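Local atomic coordinates of flap endonuclease 1 (Methanocaldococcus jannaschii, PDB entry 1A76), a protein that cuts 5' flaps from branched DNA during replication and repair, with magnesium ions that probably take part, and also acts as a 5'-3' exonuclease. Residues V78-E82 and V132-K136; G228-G232 and L251-V255. All blocks are in the same frame, centred on the assembly; numbering follows the deposited sequence.

Contact 1: residues V78-E82 and V132-K136; sequences VFDGE and VENCK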
loop_
_atom_site.group_PDB
_atom_site.type_symbol
_atom_site.label_atom_id
_atom_site.label_comp_id
_atom_site.label_asym_id
_atom_site.label_seq_id
_atom_site.Cartn_x
_atom_site.Cartn_y
_atom_site.Cartn_z
ATOM N N VAL A 78 1.777 -6.744 -3.328
ATOM C CA VAL A 78 0.348 -6.675 -3.575
ATOM C C VAL A 78 -0.030 -5.347 -4.206
ATOM O O VAL A 78 0.186 -4.271 -3.630
ATOM C CB VAL A 78 -0.453 -6.862 -2.273
ATOM C CG1 VAL A 78 -1.915 -7.039 -2.594
ATOM C CG2 VAL A 78 0.050 -8.070 -1.523
ATOM N N PHE A 79 -0.608 -5.426 -5.401
ATOM C CA PHE A 79 -1.008 -4.234 -6.115
ATOM C C PHE A 79 -2.517 -4.049 -6.098
ATOM O O PHE A 79 -3.257 -4.981 -5.787
ATOM C CB PHE A 79 -0.450 -4.291 -7.534
ATOM C CG PHE A 79 1.054 -4.201 -7.582
ATOM C CD1 PHE A 79 1.693 -2.956 -7.583
ATOM C CD2 PHE A 79 1.834 -5.357 -7.596
ATOM C CE1 PHE A 79 3.087 -2.864 -7.598
ATOM C CE2 PHE A 79 3.228 -5.281 -7.611
ATOM C CZ PHE A 79 3.858 -4.034 -7.611
ATOM N N ASP A 80 -2.958 -2.834 -6.403
ATOM C CA ASP A 80 -4.379 -2.494 -6.393
ATOM C C ASP A 80 -5.130 -3.051 -7.591
ATOM O O ASP A 80 -6.322 -3.359 -7.502
ATOM C CB ASP A 80 -4.565 -0.968 -6.395
ATOM C CG ASP A 80 -4.358 -0.339 -5.031
ATOM O OD1 ASP A 80 -4.301 -1.068 -4.031
ATOM O OD2 ASP A 80 -4.251 0.899 -4.954
ATOM N N GLY A 81 -4.438 -3.197 -8.713
ATOM C CA GLY A 81 -5.126 -3.650 -9.909
ATOM C C GLY A 81 -5.908 -2.411 -10.310
ATOM O O GLY A 81 -7.133 -2.351 -10.201
ATOM N N GLU A 82 -5.154 -1.407 -10.744
ATOM C CA GLU A 82 -5.657 -0.097 -11.147
ATOM C C GLU A 82 -6.742 -0.033 -12.229
ATOM O O GLU A 82 -7.699 0.729 -12.102
ATOM C CB GLU A 82 -4.470 0.772 -11.574
ATOM C CG GLU A 82 -3.107 0.224 -11.134
ATOM C CD GLU A 82 -2.712 -1.049 -11.873
ATOM O OE1 GLU A 82 -2.567 -0.999 -13.117
ATOM O OE2 GLU A 82 -2.545 -2.095 -11.205
ATOM N N VAL A 132 3.586 1.869 -12.824
ATOM C CA VAL A 132 3.124 0.778 -11.975
ATOM C C VAL A 132 3.276 -0.536 -12.743
ATOM O O VAL A 132 3.692 -1.548 -12.191
ATOM C CB VAL A 132 1.623 0.948 -11.594
ATOM C CG1 VAL A 132 1.144 -0.275 -10.817
ATOM C CG2 VAL A 132 1.432 2.222 -10.773
ATOM N N GLU A 133 2.919 -0.521 -14.022
ATOM C CA GLU A 133 3.039 -1.730 -14.831
ATOM C C GLU A 133 4.528 -2.114 -14.969
ATOM O O GLU A 133 4.870 -3.292 -14.932
ATOM C CB GLU A 133 2.399 -1.512 -16.205
ATOM C CG GLU A 133 0.854 -1.677 -16.269
ATOM C CD GLU A 133 0.131 -1.559 -14.921
ATOM O OE1 GLU A 133 0.022 -2.573 -14.198
ATOM O OE2 GLU A 133 -0.349 -0.451 -14.587
ATOM N N ASN A 134 5.394 -1.112 -15.111
ATOM C CA ASN A 134 6.845 -1.308 -15.230
ATOM C C ASN A 134 7.429 -1.927 -13.948
ATOM O O ASN A 134 8.376 -2.712 -13.993
ATOM C CB ASN A 134 7.536 0.031 -15.504
ATOM C CG ASN A 134 7.532 0.412 -16.981
ATOM O OD1 ASN A 134 7.894 1.540 -17.348
ATOM N ND2 ASN A 134 7.132 -0.516 -17.831
ATOM N N CYS A 135 6.854 -1.565 -12.806
ATOM C CA CYS A 135 7.300 -2.098 -11.527
ATOM C C CYS A 135 6.942 -3.581 -11.429
ATOM O O CYS A 135 7.714 -4.385 -10.917
ATOM C CB CYS A 135 6.645 -1.324 -10.382
ATOM S SG CYS A 135 7.410 0.292 -10.092
ATOM N N LYS A 136 5.767 -3.936 -11.932
ATOM C CA LYS A 136 5.326 -5.325 -11.913
ATOM C C LYS A 136 6.233 -6.141 -12.826
ATOM O O LYS A 136 6.594 -7.265 -12.506
ATOM C CB LYS A 136 3.876 -5.430 -12.402
ATOM C CG LYS A 136 2.866 -4.729 -11.513
ATOM C CD LYS A 136 1.484 -4.788 -12.156
ATOM C CE LYS A 136 0.369 -4.543 -11.150
ATOM N NZ LYS A 136 -0.940 -4.294 -11.844
#

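Contact 2: residues G228-G232 and L251-V255; sequences GGVKG and LKKEV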
loop_
_atom_site.group_PDB
_atom_site.type_symbol
_atom_site.label_atom_id
_atom_site.label_comp_id
_atom_site.label_asym_id
_atom_site.label_seq_id
_atom_site.Cartn_x
_atom_site.Cartn_y
_atom_site.Cartn_z
ATOM N N GLY A 228 -12.239 14.047 5.924
ATOM C CA GLY A 228 -12.683 15.089 6.830
ATOM C C GLY A 228 -13.405 14.524 8.037
ATOM O O GLY A 228 -13.678 15.242 8.995
ATOM N N GLY A 229 -13.725 13.236 7.990
ATOM C CA GLY A 229 -14.399 12.604 9.111
ATOM C C GLY A 229 -15.643 13.286 9.650
ATOM O O GLY A 229 -16.471 13.804 8.898
ATOM N N VAL A 230 -15.774 13.293 10.969
ATOM C CA VAL A 230 -16.942 13.884 11.598
ATOM C C VAL A 230 -16.602 15.075 12.485
ATOM O O VAL A 230 -15.775 14.977 13.388
ATOM C CB VAL A 230 -17.709 12.816 12.456
ATOM C CG1 VAL A 230 -18.982 13.410 13.053
ATOM C CG2 VAL A 230 -18.053 11.602 11.601
ATOM N N LYS A 231 -17.252 16.199 12.200
ATOM C CA LYS A 231 -17.121 17.441 12.961
ATOM C C LYS A 231 -15.805 17.734 13.684
ATOM O O LYS A 231 -15.807 18.213 14.823
ATOM C CB LYS A 231 -18.274 17.524 13.969
ATOM C CG LYS A 231 -19.566 16.829 13.504
ATOM C CD LYS A 231 -20.175 17.483 12.260
ATOM C CE LYS A 231 -19.708 16.816 10.956
ATOM N NZ LYS A 231 -20.446 15.560 10.615
ATOM N N GLY A 232 -14.691 17.468 13.016
ATOM C CA GLY A 232 -13.386 17.725 13.606
ATOM C C GLY A 232 -13.017 16.846 14.786
ATOM O O GLY A 232 -11.994 17.079 15.432
ATOM N N LEU A 251 -22.609 7.983 14.376
ATOM C CA LEU A 251 -22.096 7.790 13.021
ATOM C C LEU A 251 -23.219 7.611 11.997
ATOM O O LEU A 251 -23.123 8.098 10.870
ATOM C CB LEU A 251 -21.150 6.578 12.997
ATOM C CG LEU A 251 -19.638 6.817 13.064
ATOM C CD1 LEU A 251 -19.317 8.173 13.658
ATOM C CD2 LEU A 251 -18.979 5.714 13.883
ATOM N N LYS A 252 -24.283 6.913 12.381
ATOM C CA LYS A 252 -25.413 6.725 11.477
ATOM C C LYS A 252 -26.003 8.104 11.122
ATOM O O LYS A 252 -26.397 8.356 9.985
ATOM C CB LYS A 252 -26.470 5.854 12.142
ATOM C CG LYS A 252 -27.877 6.380 11.984
ATOM C CD LYS A 252 -28.630 5.608 10.930
ATOM C CE LYS A 252 -30.075 5.439 11.352
ATOM N NZ LYS A 252 -30.629 6.721 11.869
ATOM N N LYS A 253 -26.049 8.990 12.110
ATOM C CA LYS A 253 -26.556 10.346 11.926
ATOM C C LYS A 253 -25.579 11.237 11.168
ATOM O O LYS A 253 -25.962 11.935 10.223
ATOM C CB LYS A 253 -26.842 10.986 13.289
ATOM C CG LYS A 253 -26.861 12.517 13.281
ATOM C CD LYS A 253 -27.158 13.076 14.666
ATOM C CE LYS A 253 -27.030 14.594 14.691
ATOM N NZ LYS A 253 -27.257 15.181 16.050
ATOM N N GLU A 254 -24.316 11.211 11.579
ATOM C CA GLU A 254 -23.299 12.065 10.974
ATOM C C GLU A 254 -22.650 11.622 9.668
ATOM O O GLU A 254 -22.141 12.455 8.920
ATOM C CB GLU A 254 -22.191 12.350 11.992
ATOM C CG GLU A 254 -22.623 13.237 13.151
ATOM C CD GLU A 254 -23.254 14.546 12.700
ATOM O OE1 GLU A 254 -22.753 15.160 11.731
ATOM O OE2 GLU A 254 -24.250 14.962 13.325
ATOM N N VAL A 255 -22.668 10.326 9.388
ATOM C CA VAL A 255 -22.020 9.819 8.188
ATOM C C VAL A 255 -22.935 9.051 7.247
ATOM O O VAL A 255 -23.330 7.925 7.542
ATOM C CB VAL A 255 -20.831 8.907 8.567
ATOM C CG1 VAL A 255 -20.243 8.285 7.321
ATOM C CG2 VAL A 255 -19.767 9.723 9.322
HETATM O O HOH W 1 -19.316 14.222 8.528
#

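Contact 1: residues V78-E82 and V132-K136
Lys136 lies along the ring of Phe79 and ends between two glutamates. The chain leaves CB for CG, which sits over the middle of the ring face, 4.0 Å from the Phe79 centroid and 11° off the ring normal, a CH-pi contact. With CG anti to the carbonyl carbon (chi1 -64°) and the rest of the chain extended, the methylenes run back past the ring toward its root, where CE comes to 3.6 Å from Phe79 CG. The tip, NZ, forms a salt bridge with Glu82 OE2 at 2.8 Å, meeting that oxygen on its syn side and somewhat out of the carboxylate plane. A second salt bridge, 3.1 Å long, joins NZ to Glu133 OE1, one helical turn earlier, nearly along the C-O axis. Lysine suits this place because its greasy shaft can cover an aromatic ring while its tip reaches neighbouring acids. Those acids come close, Glu82 OE1 and Glu133 OE2 being 2.7 Å apart with their carboxylate planes 20° from parallel; the ammonium would probably favour their pairing. Val132, a compact branched residue, fills in beside them: its CG1 touches Phe79 CD1 obliquely at 4.2 Å and backs onto Glu82 CD.

Phe79, whose flat ring offers those methylenes a broad face, ends strand 74-79 just before Asp80, a predicted magnesium ligand of the PIN-type nuclease domain, and also rests on Met29 and Leu32 of helix 28-38. Lys136 NZ has a further salt bridge to Glu148, at the end of edge strand 146-148, while Cys135 of helix 129-142 touches Ala57, Tyr58 and Val61 of helix 56-70.

Contact 2: residues G228-G232 and L251-V255
The carboxylate of Glu254 is the flat side-chain group here, and Lys231 NZ meets its OE1 at 2.6 Å on the anti side, 20° out of the carboxylate plane, in a salt bridge. The glycine-rich loop that carries Lys231 connects helix 211-221 to helix 235-244, consistent with the hairpin of the helix-3-turn-helix (H3TH) module of FEN1 nucleases, which in relatives contacts the DNA duplex. Helix 247-254 packs its last turn against this hairpin. Lysine and glutamate both suit the more exposed side of the contact, where long flexible chains can find each other: that of Lys231 folds back through bends at chi2, chi3 and chi4, which also brings its CD to 3.5 Å from Glu254 OE1.

Deeper down, Val230 makes the apolar part of the contact, and its two methyls have separate tasks. Its rotamer (chi1 -177°) sends CG1 to the Glu254 stem, 3.5 Å from Glu254 CB, the two side chains meeting at about a right angle, and leaves CG2 for the hydrophobic pair. CG2 faces Leu251 CD1 at 4.2 Å and presses closely on Val255 CG2, only 3.4 Å away, tighter than usual for two methyls. A branched residue is apt here because one short side chain serves both sets of partners. Phe220 of helix 211-221 touches both Val230 and Leu251, and Ile261 of helix 258-266 touches Val255. Gly229 has a positive phi, which favours glycine, and its carbonyl O lies 2.9 Å from a water that accepts a hydrogen bond from Lys231 NZ at 2.7 Å.

In the fold
From the N terminus the chain lays down strand 23-27 and helices 28-38 and 56-70 before strand 74-79 delivers 78-82. A long excursion of 49 residues, with little regular structure, then returns at helix 129-142 to close contact 1, joining the N-domain to the I-domain beside the nuclease sheet. The chain next completes that sheet and passes through helices 200-207 and 211-221 to reach 228-232. Contact 2 closes a loop of 18 residues, mostly helical, tying the link between helices 211-221 and 235-244 to the end of helix 247-254. The two loops follow in series, neither nested nor crossed; the centres of contact 1 and contact 2 are 33 Å apart, on opposite sides of the chain's centre.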